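Local coordinates for DUF1818 domain-containing protein (Prochlorococcus marinus, PDB 2IT9) that is of unknown function but may bind DNA, and assembles as two subunits whose sheets join across the interface, at residues 19-24 with 31-36; 45-50 with 117-122; 65-70 with 78-83; 89-94 with 101-106. One frame throughout, in Å; residues are numbered along the deposited sequence.

Interaction 1 (19-24 with 31-36); sequences DNFSTL and AIELDK
Glu33 lies against Phe21 and Thr23 in the hairpin of strands 23-26 and 30-34, and its chain can be followed outward. Its CB lies 3.8 Å from Phe21 CB and touches Thr23 O. CG stands anti to the carbonyl carbon (chi1 -63°), and beyond it the chain is extended, crossing the Phe21 side chain at about a right angle. At the tip, OE1 sits 3.5 Å from Phe21 CB and accepts a hydrogen bond from Gly101 N of the second subunit, while OE2 forms a salt bridge with Arg18. Both carboxylate oxygens are thus held.

The backbones join through Thr23 N to Leu34 O (3.1 Å) and Leu34 N to Thr23 O (2.6 Å). Ser22 and Thr23 together face Leu34, a classic beta bulge, overlapping at Ser22 with an inverse gamma turn centred on Phe21. A water lies within hydrogen-bonding distance of Asn20 OD1 and Asp35 OD2, though it has more acceptors in reach than protons; Asn99 also holds OD2. Asp35 is the N-cap of helix 36-56: its OD1 accepts from Glu38 N. Thr23 and Leu34 point to the face covered by Trp39 of that helix, strand 10-15 flanks strand 23-26, and Ala31 and Ile32 pair with a strand of the second subunit, extending the sheet.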
# COMPACT_ATOMS: atom_id res chain seq x y z
N ASP A 19 11.98 12.78 11.93
CA ASP A 19 11.81 12.63 13.39
C ASP A 19 10.85 11.53 13.79
O ASP A 19 10.98 10.96 14.87
CB ASP A 19 11.30 13.93 14.00
CG ASP A 19 12.28 15.08 13.87
OD1 ASP A 19 13.47 14.85 13.54
OD2 ASP A 19 11.85 16.24 14.12
N ASN A 20 9.87 11.23 12.95
CA ASN A 20 8.82 10.27 13.31
C ASN A 20 8.83 9.06 12.39
O ASN A 20 9.33 7.97 12.74
CB ASN A 20 7.48 11.04 13.29
CG ASN A 20 6.29 10.23 13.78
OD1 ASN A 20 6.41 9.08 14.20
ND2 ASN A 20 5.11 10.87 13.76
N PHE A 21 8.31 9.27 11.19
CA PHE A 21 8.13 8.23 10.21
C PHE A 21 9.41 8.11 9.38
O PHE A 21 9.45 8.51 8.22
CB PHE A 21 6.90 8.58 9.38
CG PHE A 21 5.62 8.55 10.17
CD1 PHE A 21 5.13 7.33 10.66
CD2 PHE A 21 4.90 9.72 10.41
CE1 PHE A 21 3.96 7.28 11.39
CE2 PHE A 21 3.71 9.68 11.15
CZ PHE A 21 3.25 8.47 11.64
N SER A 22 10.42 7.53 10.01
CA SER A 22 11.76 7.40 9.44
C SER A 22 12.01 6.15 8.59
O SER A 22 13.08 6.04 8.00
CB SER A 22 12.77 7.50 10.57
OG SER A 22 12.53 6.49 11.52
N THR A 23 11.06 5.22 8.52
CA THR A 23 11.18 4.03 7.64
C THR A 23 10.07 3.93 6.63
O THR A 23 8.94 4.33 6.90
CB THR A 23 11.23 2.73 8.49
OG1 THR A 23 12.38 2.77 9.31
CG2 THR A 23 11.29 1.49 7.65
N LEU A 24 10.40 3.50 5.42
CA LEU A 24 9.39 3.21 4.43
C LEU A 24 9.52 1.74 4.03
O LEU A 24 10.62 1.26 3.81
CB LEU A 24 9.53 4.14 3.25
CG LEU A 24 8.72 3.82 1.99
CD1 LEU A 24 8.49 5.07 1.19
CD2 LEU A 24 9.33 2.72 1.12
N ALA A 31 3.41 1.74 -0.82
CA ALA A 31 4.47 2.00 0.16
C ALA A 31 3.81 2.67 1.35
O ALA A 31 2.84 3.40 1.16
CB ALA A 31 5.53 2.87 -0.40
N ILE A 32 4.26 2.37 2.57
CA ILE A 32 3.81 3.06 3.75
C ILE A 32 5.02 3.39 4.63
O ILE A 32 6.02 2.67 4.65
CB ILE A 32 2.78 2.26 4.61
CG1 ILE A 32 3.35 0.93 5.07
CG2 ILE A 32 1.49 2.03 3.84
CD1 ILE A 32 2.41 0.19 6.05
N GLU A 33 4.94 4.53 5.29
CA GLU A 33 6.00 4.98 6.20
C GLU A 33 5.71 4.42 7.59
O GLU A 33 4.55 4.27 7.97
CB GLU A 33 6.06 6.49 6.27
CG GLU A 33 6.43 7.19 4.95
CD GLU A 33 6.46 8.70 5.13
OE1 GLU A 33 5.85 9.19 6.11
OE2 GLU A 33 7.08 9.38 4.31
N LEU A 34 6.76 4.12 8.35
CA LEU A 34 6.64 3.56 9.69
C LEU A 34 7.48 4.31 10.69
O LEU A 34 8.56 4.81 10.34
CB LEU A 34 7.15 2.11 9.70
CG LEU A 34 6.56 1.08 8.75
CD1 LEU A 34 7.30 -0.27 8.85
CD2 LEU A 34 5.05 0.90 8.99
N ASP A 35 7.02 4.35 11.94
CA ASP A 35 7.81 4.94 13.02
C ASP A 35 8.74 3.85 13.58
O ASP A 35 8.55 2.69 13.29
CB ASP A 35 6.94 5.67 14.09
CG ASP A 35 6.16 4.74 14.98
OD1 ASP A 35 6.56 3.58 15.21
OD2 ASP A 35 5.12 5.20 15.52
N LYS A 36 9.75 4.24 14.36
CA LYS A 36 10.75 3.28 14.85
C LYS A 36 10.16 2.10 15.66
O LYS A 36 10.66 0.96 15.51
CB LYS A 36 11.83 3.99 15.67
CG LYS A 36 12.82 4.83 14.85
CD LYS A 36 14.11 4.07 14.38
CE LYS A 36 13.92 3.10 13.18
NZ LYS A 36 15.15 2.28 12.91
O HOH W 1 4.18 7.93 15.08
O HOH W 2 10.20 7.07 14.81
O HOH W 3 11.39 3.96 11.54

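Interaction 2 (45-50 with 117-122); sequences VVMELC and AMRSMW
Met47 and Arg119 bring the backbones nearest, their CA atoms 8.3 Å apart, a spacing that leaves contact to the side chains. This is helix-helix packing: segment 45-50 lies within helix 36-56, where Leu49 N bonds to Val45 O and Cys50 N to Val46 O, and 117-120 lies near the C-terminal end of helix 110-120.

Met47 and Met118 are selenomethionines. The Met47 chain, bent at chi2 (-43°) and again at chi3, carries its tip across to the other helix, where SE lies 3.4 Å from Arg119 CG and equally close to Arg119 NE, with the two side chains at an oblique angle. Its methyl CE meets Met118 SE at 4.0 Å. From the Met118 side, an extended chain brings that SE to Val46, whose CG1 approaches to 3.8 Å with the side chains crossing at about a right angle.

Met118 and Val46 are buried, and Val115 and Ile12 add to this apolar centre. Arg119 instead runs along the exposed margin, where its NH2 makes a weak, long ion pair with Asp51. The same NH2 also reaches Cys50, with SG and NH2 4.0 Å apart.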
# COMPACT_ATOMS: atom_id res chain seq x y z
N VAL A 45 8.23 -9.70 14.25
CA VAL A 45 7.10 -10.53 13.86
C VAL A 45 7.42 -11.35 12.60
O VAL A 45 7.16 -12.55 12.54
CB VAL A 45 5.88 -9.63 13.62
CG1 VAL A 45 4.77 -10.32 12.73
CG2 VAL A 45 5.32 -9.12 14.97
N VAL A 46 7.97 -10.67 11.61
CA VAL A 46 8.33 -11.32 10.35
C VAL A 46 9.40 -12.38 10.60
O VAL A 46 9.27 -13.49 10.06
CB VAL A 46 8.70 -10.31 9.30
CG1 VAL A 46 9.28 -11.00 8.01
CG2 VAL A 46 7.50 -9.45 8.93
N MSE A 47 10.42 -12.08 11.43
CA MSE A 47 11.47 -13.06 11.69
C MSE A 47 10.88 -14.28 12.39
O MSE A 47 11.25 -15.42 12.09
CB MSE A 47 12.59 -12.51 12.58
CG MSE A 47 13.57 -11.45 12.02
SE MSE A 47 14.17 -11.87 10.21
CE MSE A 47 12.85 -10.88 9.25
N GLU A 48 9.97 -14.04 13.32
CA GLU A 48 9.33 -15.14 14.03
C GLU A 48 8.53 -16.02 13.09
O GLU A 48 8.63 -17.25 13.16
CB GLU A 48 8.42 -14.64 15.15
CG GLU A 48 7.70 -15.78 15.78
CD GLU A 48 7.00 -15.44 17.04
OE1 GLU A 48 7.25 -14.35 17.60
OE2 GLU A 48 6.20 -16.30 17.47
N LEU A 49 7.73 -15.40 12.20
CA LEU A 49 6.95 -16.20 11.24
C LEU A 49 7.84 -16.94 10.25
O LEU A 49 7.68 -18.16 10.04
CB LEU A 49 5.97 -15.32 10.47
CG LEU A 49 4.74 -14.84 11.22
CD1 LEU A 49 4.06 -13.77 10.38
CD2 LEU A 49 3.79 -15.98 11.46
N CYS A 50 8.81 -16.22 9.69
CA CYS A 50 9.75 -16.81 8.73
C CYS A 50 10.45 -18.03 9.34
O CYS A 50 10.42 -19.13 8.75
CB CYS A 50 10.74 -15.74 8.16
SG CYS A 50 11.85 -16.47 6.92
N ALA A 117 16.64 -8.42 3.50
CA ALA A 117 16.91 -6.97 3.67
C ALA A 117 16.66 -6.55 5.10
O ALA A 117 17.41 -5.77 5.65
CB ALA A 117 16.04 -6.13 2.72
N MSE A 118 15.58 -7.04 5.71
CA MSE A 118 15.26 -6.71 7.10
C MSE A 118 16.36 -7.14 8.01
O MSE A 118 16.74 -6.38 8.90
CB MSE A 118 13.96 -7.39 7.55
CG MSE A 118 12.78 -6.78 6.93
SE MSE A 118 11.16 -7.69 7.52
CE MSE A 118 9.90 -6.47 6.81
N ARG A 119 16.86 -8.36 7.81
CA ARG A 119 17.93 -8.88 8.64
C ARG A 119 19.26 -8.11 8.54
O ARG A 119 20.04 -8.12 9.49
CB ARG A 119 18.22 -10.33 8.28
CG ARG A 119 17.16 -11.33 8.63
CD ARG A 119 17.73 -12.78 8.54
NE ARG A 119 16.76 -13.77 9.01
CZ ARG A 119 16.10 -14.67 8.27
NH1 ARG A 119 16.32 -14.79 6.96
NH2 ARG A 119 15.24 -15.51 8.86
N SER A 120 19.53 -7.49 7.40
CA SER A 120 20.80 -6.82 7.17
C SER A 120 20.76 -5.30 7.08
O SER A 120 21.75 -4.73 6.64
CB SER A 120 21.37 -7.34 5.85
OG SER A 120 20.53 -6.95 4.78
N MSE A 121 19.68 -4.63 7.49
CA MSE A 121 19.61 -3.16 7.27
C MSE A 121 20.87 -2.30 7.67
O MSE A 121 21.25 -1.35 6.96
CB MSE A 121 18.34 -2.58 7.88
CG MSE A 121 17.09 -2.79 7.09
SE MSE A 121 16.97 -2.09 5.21
CE MSE A 121 16.99 -0.11 5.34
N TRP A 122 21.49 -2.65 8.79
CA TRP A 122 22.72 -1.99 9.27
C TRP A 122 23.98 -2.84 8.95
O TRP A 122 25.04 -2.56 9.51
CB TRP A 122 22.61 -1.75 10.78

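Interaction 3 (65-70 with 78-83); sequences DITLEL and ILNGDQ
Leu68 and Leu79 face each other as an antiparallel hydrogen-bonded pair, giving the tight half of this beta hairpin. Their backbones bond both ways at 2.8 Å, Leu68 N to Leu79 O and Leu79 N to Leu68 O. Ile66 and Gly81 repeat the pattern, Ile66 N to Gly81 O and Gly81 N to Ile66 O each 2.9 Å. The two short strand segments run 165° apart in direction, with their axes 4.6 Å from each other at closest approach. On this face Leu68 CD1 meets Leu79 CD2 at 4.3 Å, and Ile66 CG2 approaches Gly81 O.

The other face is more exposed and partly polar. Thr67 and Asn80 lie side by side, pointing the same way, and Thr67 OG1 donates to Asn80 OD1 at 2.8 Å, coming from above the amide plane, 40° out of it. Water donates to that same OD1 and to Ile66 O, so the amide oxygen is gripped from two sources. Glu69 and Ile78 also run alongside each other, Glu69 CG meeting Ile78 CG1 at 3.9 Å, whereas Thr67 CG2 touches Ile78 CG2.

Helix 36-56 covers the leucine face: Leu68 packs on Leu49 and Gln52, Leu79 on Tyr53. Strand 65-72 is outermost within this chain, while strand 75-82 lies between it and strand 85-92.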
# COMPACT_ATOMS: atom_id res chain seq x y z
N ASP A 65 -0.13 -27.09 2.32
CA ASP A 65 0.10 -25.73 2.69
C ASP A 65 -0.04 -25.48 4.17
O ASP A 65 -0.50 -26.35 4.92
CB ASP A 65 -0.70 -24.75 1.81
CG ASP A 65 -2.16 -24.98 1.85
OD1 ASP A 65 -2.73 -24.91 2.94
OD2 ASP A 65 -2.73 -25.16 0.74
N ILE A 66 0.41 -24.29 4.55
CA ILE A 66 0.35 -23.83 5.92
C ILE A 66 -0.03 -22.38 5.92
O ILE A 66 0.31 -21.61 5.00
CB ILE A 66 1.73 -24.01 6.65
CG1 ILE A 66 1.61 -23.72 8.15
CG2 ILE A 66 2.81 -23.13 6.03
CD1 ILE A 66 0.74 -24.69 8.89
N THR A 67 -0.76 -22.03 6.96
CA THR A 67 -1.13 -20.65 7.25
C THR A 67 -0.68 -20.39 8.71
O THR A 67 -0.98 -21.20 9.62
CB THR A 67 -2.67 -20.42 7.14
OG1 THR A 67 -3.12 -20.81 5.84
CG2 THR A 67 -3.04 -18.92 7.41
N LEU A 68 0.04 -19.29 8.92
CA LEU A 68 0.53 -18.94 10.25
C LEU A 68 0.14 -17.51 10.47
O LEU A 68 0.47 -16.66 9.66
CB LEU A 68 2.08 -19.03 10.29
CG LEU A 68 2.73 -20.38 10.00
CD1 LEU A 68 4.23 -20.22 9.95
CD2 LEU A 68 2.32 -21.38 11.08
N GLU A 69 -0.55 -17.23 11.57
CA GLU A 69 -0.97 -15.85 11.86
C GLU A 69 -0.36 -15.46 13.19
O GLU A 69 -0.45 -16.21 14.18
CB GLU A 69 -2.50 -15.77 11.94
CG GLU A 69 -3.03 -14.43 12.28
CD GLU A 69 -4.54 -14.43 12.39
OE1 GLU A 69 -5.20 -14.77 11.39
OE2 GLU A 69 -5.05 -14.05 13.47
N LEU A 70 0.18 -14.25 13.26
CA LEU A 70 0.78 -13.74 14.48
C LEU A 70 0.41 -12.28 14.64
O LEU A 70 0.67 -11.47 13.77
CB LEU A 70 2.31 -13.85 14.40
CG LEU A 70 3.11 -13.15 15.51
CD1 LEU A 70 2.74 -13.64 16.88
CD2 LEU A 70 4.64 -13.35 15.26
N ILE A 78 -0.03 -12.39 8.46
CA ILE A 78 -0.54 -13.69 8.00
C ILE A 78 0.36 -14.21 6.91
O ILE A 78 0.50 -13.59 5.83
CB ILE A 78 -1.99 -13.56 7.51
CG1 ILE A 78 -2.89 -12.96 8.62
CG2 ILE A 78 -2.53 -14.92 7.06
CD1 ILE A 78 -4.09 -12.31 8.07
N LEU A 79 0.97 -15.35 7.19
CA LEU A 79 1.85 -16.01 6.26
C LEU A 79 1.08 -17.20 5.69
O LEU A 79 0.49 -17.99 6.45
CB LEU A 79 3.12 -16.49 6.97
CG LEU A 79 4.12 -17.30 6.15
CD1 LEU A 79 5.51 -17.18 6.76
CD2 LEU A 79 3.71 -18.75 5.97
N ASN A 80 1.08 -17.31 4.39
CA ASN A 80 0.48 -18.44 3.67
C ASN A 80 1.55 -19.06 2.76
O ASN A 80 2.18 -18.36 1.96
CB ASN A 80 -0.68 -18.00 2.80
CG ASN A 80 -1.99 -17.98 3.54
OD1 ASN A 80 -2.62 -19.02 3.73
ND2 ASN A 80 -2.44 -16.78 3.90
N GLY A 81 1.79 -20.35 2.88
CA GLY A 81 2.78 -20.94 1.99
C GLY A 81 2.70 -22.42 1.84
O GLY A 81 1.78 -23.04 2.34
N ASP A 82 3.65 -22.95 1.09
CA ASP A 82 3.79 -24.36 0.88
C ASP A 82 5.29 -24.60 0.87
O ASP A 82 6.04 -23.71 1.24
CB ASP A 82 3.09 -24.80 -0.42
CG ASP A 82 3.58 -24.06 -1.66
OD1 ASP A 82 4.69 -23.47 -1.66
OD2 ASP A 82 2.85 -24.08 -2.68
N GLN A 83 5.73 -25.77 0.46
CA GLN A 83 7.14 -26.07 0.44
C GLN A 83 7.97 -25.22 -0.53
O GLN A 83 9.19 -25.20 -0.40
CB GLN A 83 7.36 -27.53 0.13
CG GLN A 83 7.02 -27.96 -1.30
CD GLN A 83 7.45 -29.38 -1.55
OE1 GLN A 83 8.57 -29.73 -1.20
NE2 GLN A 83 6.56 -30.22 -2.13
O HOH W 4 -1.80 -21.37 2.91

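Interaction 4 (89-94 with 101-106); sequences RLILSA and GAEVYW. With PGE (triethylene glycol), chain F.
Arg89 and Glu103 lie side by side, pointing the same way, on one face of the antiparallel hairpin formed by strands 85-92 and 102-106. Their salt bridge runs from Arg89 NH2 to Glu103 OE1, 3.1 Å apart. The oxygen sits in the guanidinium plane, yet the nitrogen meets it from above the carboxylate, 54° out of that plane; the two flat groups are turned 67° apart. CG of Arg89 is anti to the backbone N (chi1 -176°), and the chain stays extended to NE, which donates to O4 of a triethylene glycol, probably left from the crystallisation liquor, at 3.0 Å. That hydroxyl in turn donates to Glu103 OE1, at 2.7 Å. A salt bridge to Arg11 of the second subunit adds another positive partner, which would probably stabilise the carboxylate's charge. Directly across from Glu103, in a non-hydrogen-bonded pair, Ile91 runs alongside it, its CD1 only 3.4 Å from Glu103 CG.

The backbones hold this register through Leu90 with Val104 and Leu92 with Ala102, each pair bonded both ways. Ala102, Glu103 and Val104 also pair with a strand of the second subunit, so the sheet runs on. On the buried face Leu90 crosses both Val104 and Trp106 obliquely. Its CB touches Val104 CG2 at 3.9 Å, while its CD1 reaches Trp106 CZ3 at 3.8 Å.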
# COMPACT_ATOMS: atom_id res chain seq x y z
N ARG A 89 0.73 -11.13 4.33
CA ARG A 89 -0.25 -10.06 4.45
C ARG A 89 -0.03 -9.43 5.81
O ARG A 89 0.09 -10.13 6.81
CB ARG A 89 -1.66 -10.60 4.34
CG ARG A 89 -2.69 -9.52 4.36
CD ARG A 89 -4.09 -10.06 4.22
NE ARG A 89 -5.06 -8.97 4.32
CZ ARG A 89 -6.31 -9.13 4.76
NH1 ARG A 89 -6.76 -10.31 5.16
NH2 ARG A 89 -7.12 -8.08 4.82
N LEU A 90 0.06 -8.10 5.84
CA LEU A 90 0.30 -7.36 7.06
C LEU A 90 -0.85 -6.37 7.29
O LEU A 90 -1.25 -5.66 6.36
CB LEU A 90 1.57 -6.56 6.99
CG LEU A 90 2.83 -7.42 6.92
CD1 LEU A 90 3.98 -6.49 6.66
CD2 LEU A 90 3.05 -8.16 8.22
N ILE A 91 -1.37 -6.37 8.50
CA ILE A 91 -2.39 -5.41 8.92
C ILE A 91 -1.82 -4.58 10.06
O ILE A 91 -1.53 -5.12 11.15
CB ILE A 91 -3.66 -6.11 9.40
CG1 ILE A 91 -4.10 -7.21 8.43
CG2 ILE A 91 -4.77 -5.10 9.72
CD1 ILE A 91 -4.38 -6.76 7.09
N LEU A 92 -1.74 -3.28 9.82
CA LEU A 92 -1.21 -2.32 10.78
C LEU A 92 -2.37 -1.55 11.38
O LEU A 92 -3.07 -0.81 10.69
CB LEU A 92 -0.25 -1.39 10.06
CG LEU A 92 0.43 -0.34 10.93
CD1 LEU A 92 1.18 -0.96 12.12
CD2 LEU A 92 1.37 0.48 10.06
N SER A 93 -2.57 -1.67 12.68
CA SER A 93 -3.74 -1.05 13.27
C SER A 93 -3.49 0.37 13.60
O SER A 93 -2.36 0.81 13.80
CB SER A 93 -4.21 -1.81 14.49
OG SER A 93 -4.83 -2.98 14.03
N ALA A 94 -4.60 1.09 13.64
CA ALA A 94 -4.57 2.51 13.91
C ALA A 94 -4.53 2.75 15.41
O ALA A 94 -3.46 3.00 15.95
CB ALA A 94 -5.79 3.18 13.27
N GLY A 101 -4.12 3.53 9.96
CA GLY A 101 -4.12 2.10 9.71
C GLY A 101 -3.83 1.80 8.27
O GLY A 101 -3.96 2.65 7.38
N ALA A 102 -3.33 0.60 8.04
CA ALA A 102 -3.02 0.15 6.69
C ALA A 102 -3.00 -1.38 6.61
O ALA A 102 -2.95 -2.08 7.62
CB ALA A 102 -1.68 0.70 6.25
N GLU A 103 -3.03 -1.87 5.38
CA GLU A 103 -2.88 -3.28 5.11
C GLU A 103 -2.03 -3.36 3.85
O GLU A 103 -2.25 -2.63 2.89
CB GLU A 103 -4.24 -3.94 4.88
CG GLU A 103 -5.27 -3.67 5.94
CD GLU A 103 -6.61 -4.34 5.62
OE1 GLU A 103 -6.68 -5.01 4.56
OE2 GLU A 103 -7.57 -4.20 6.41
N VAL A 104 -1.03 -4.22 3.85
CA VAL A 104 -0.13 -4.37 2.73
C VAL A 104 0.19 -5.84 2.52
O VAL A 104 -0.06 -6.68 3.42
CB VAL A 104 1.14 -3.52 2.89
CG1 VAL A 104 0.80 -2.03 3.03
CG2 VAL A 104 1.95 -3.96 4.09
N TYR A 105 0.81 -6.13 1.38
CA TYR A 105 1.04 -7.54 0.98
C TYR A 105 2.26 -7.70 0.09
O TYR A 105 2.49 -6.87 -0.82
CB TYR A 105 -0.20 -8.05 0.28
CG TYR A 105 -0.07 -9.38 -0.44
CD1 TYR A 105 -0.36 -10.57 0.23
CD2 TYR A 105 0.29 -9.43 -1.77
CE1 TYR A 105 -0.30 -11.81 -0.44
CE2 TYR A 105 0.36 -10.67 -2.45
CZ TYR A 105 0.07 -11.84 -1.76
OH TYR A 105 0.13 -13.07 -2.39
N TRP A 106 3.06 -8.74 0.38
CA TRP A 106 4.18 -9.15 -0.49
C TRP A 106 3.91 -10.59 -0.95
O TRP A 106 3.50 -11.43 -0.13
CB TRP A 106 5.54 -9.14 0.20
CG TRP A 106 6.12 -7.77 0.43
CD1 TRP A 106 6.53 -6.89 -0.54
CD2 TRP A 106 6.47 -7.18 1.69
NE1 TRP A 106 7.08 -5.78 0.05
CE2 TRP A 106 7.04 -5.91 1.41
CE3 TRP A 106 6.34 -7.58 3.02
CZ2 TRP A 106 7.49 -5.06 2.42
CZ3 TRP A 106 6.77 -6.74 4.02
CH2 TRP A 106 7.36 -5.50 3.73
C1 PGE F . -7.25 -11.58 1.53
O1 PGE F . -8.18 -11.17 0.52
C2 PGE F . -5.83 -11.60 0.96
O2 PGE F . -5.46 -10.29 0.52
C3 PGE F . -4.08 -10.22 0.15
C4 PGE F . -3.79 -8.77 -0.15
O4 PGE F . -5.19 -6.38 2.78
C6 PGE F . -4.79 -5.86 1.52
C5 PGE F . -3.61 -6.70 1.08
O3 PGE F . -3.99 -8.07 1.08

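How the interactions relate
From the N terminus, interaction 1 closes a short hairpin loop first, and its second strand leads directly into helix 36-56. Interaction 2 then opens on that helix and closes only in helix 110-120, so interactions 3 and 4, themselves short hairpins in series, are both nested within its long loop. The two nested hairpins share one sheet, where strands 75-82 and 85-92 are neighbours. Glu48 and Leu70 join interaction 2 to interaction 3, and Met118 and Trp106 join it to interaction 4. Leu34 and Ile32 meet Leu92, tying the first sheet to the second. Interactions 1 and 3, centres about 27 Å apart, do not touch.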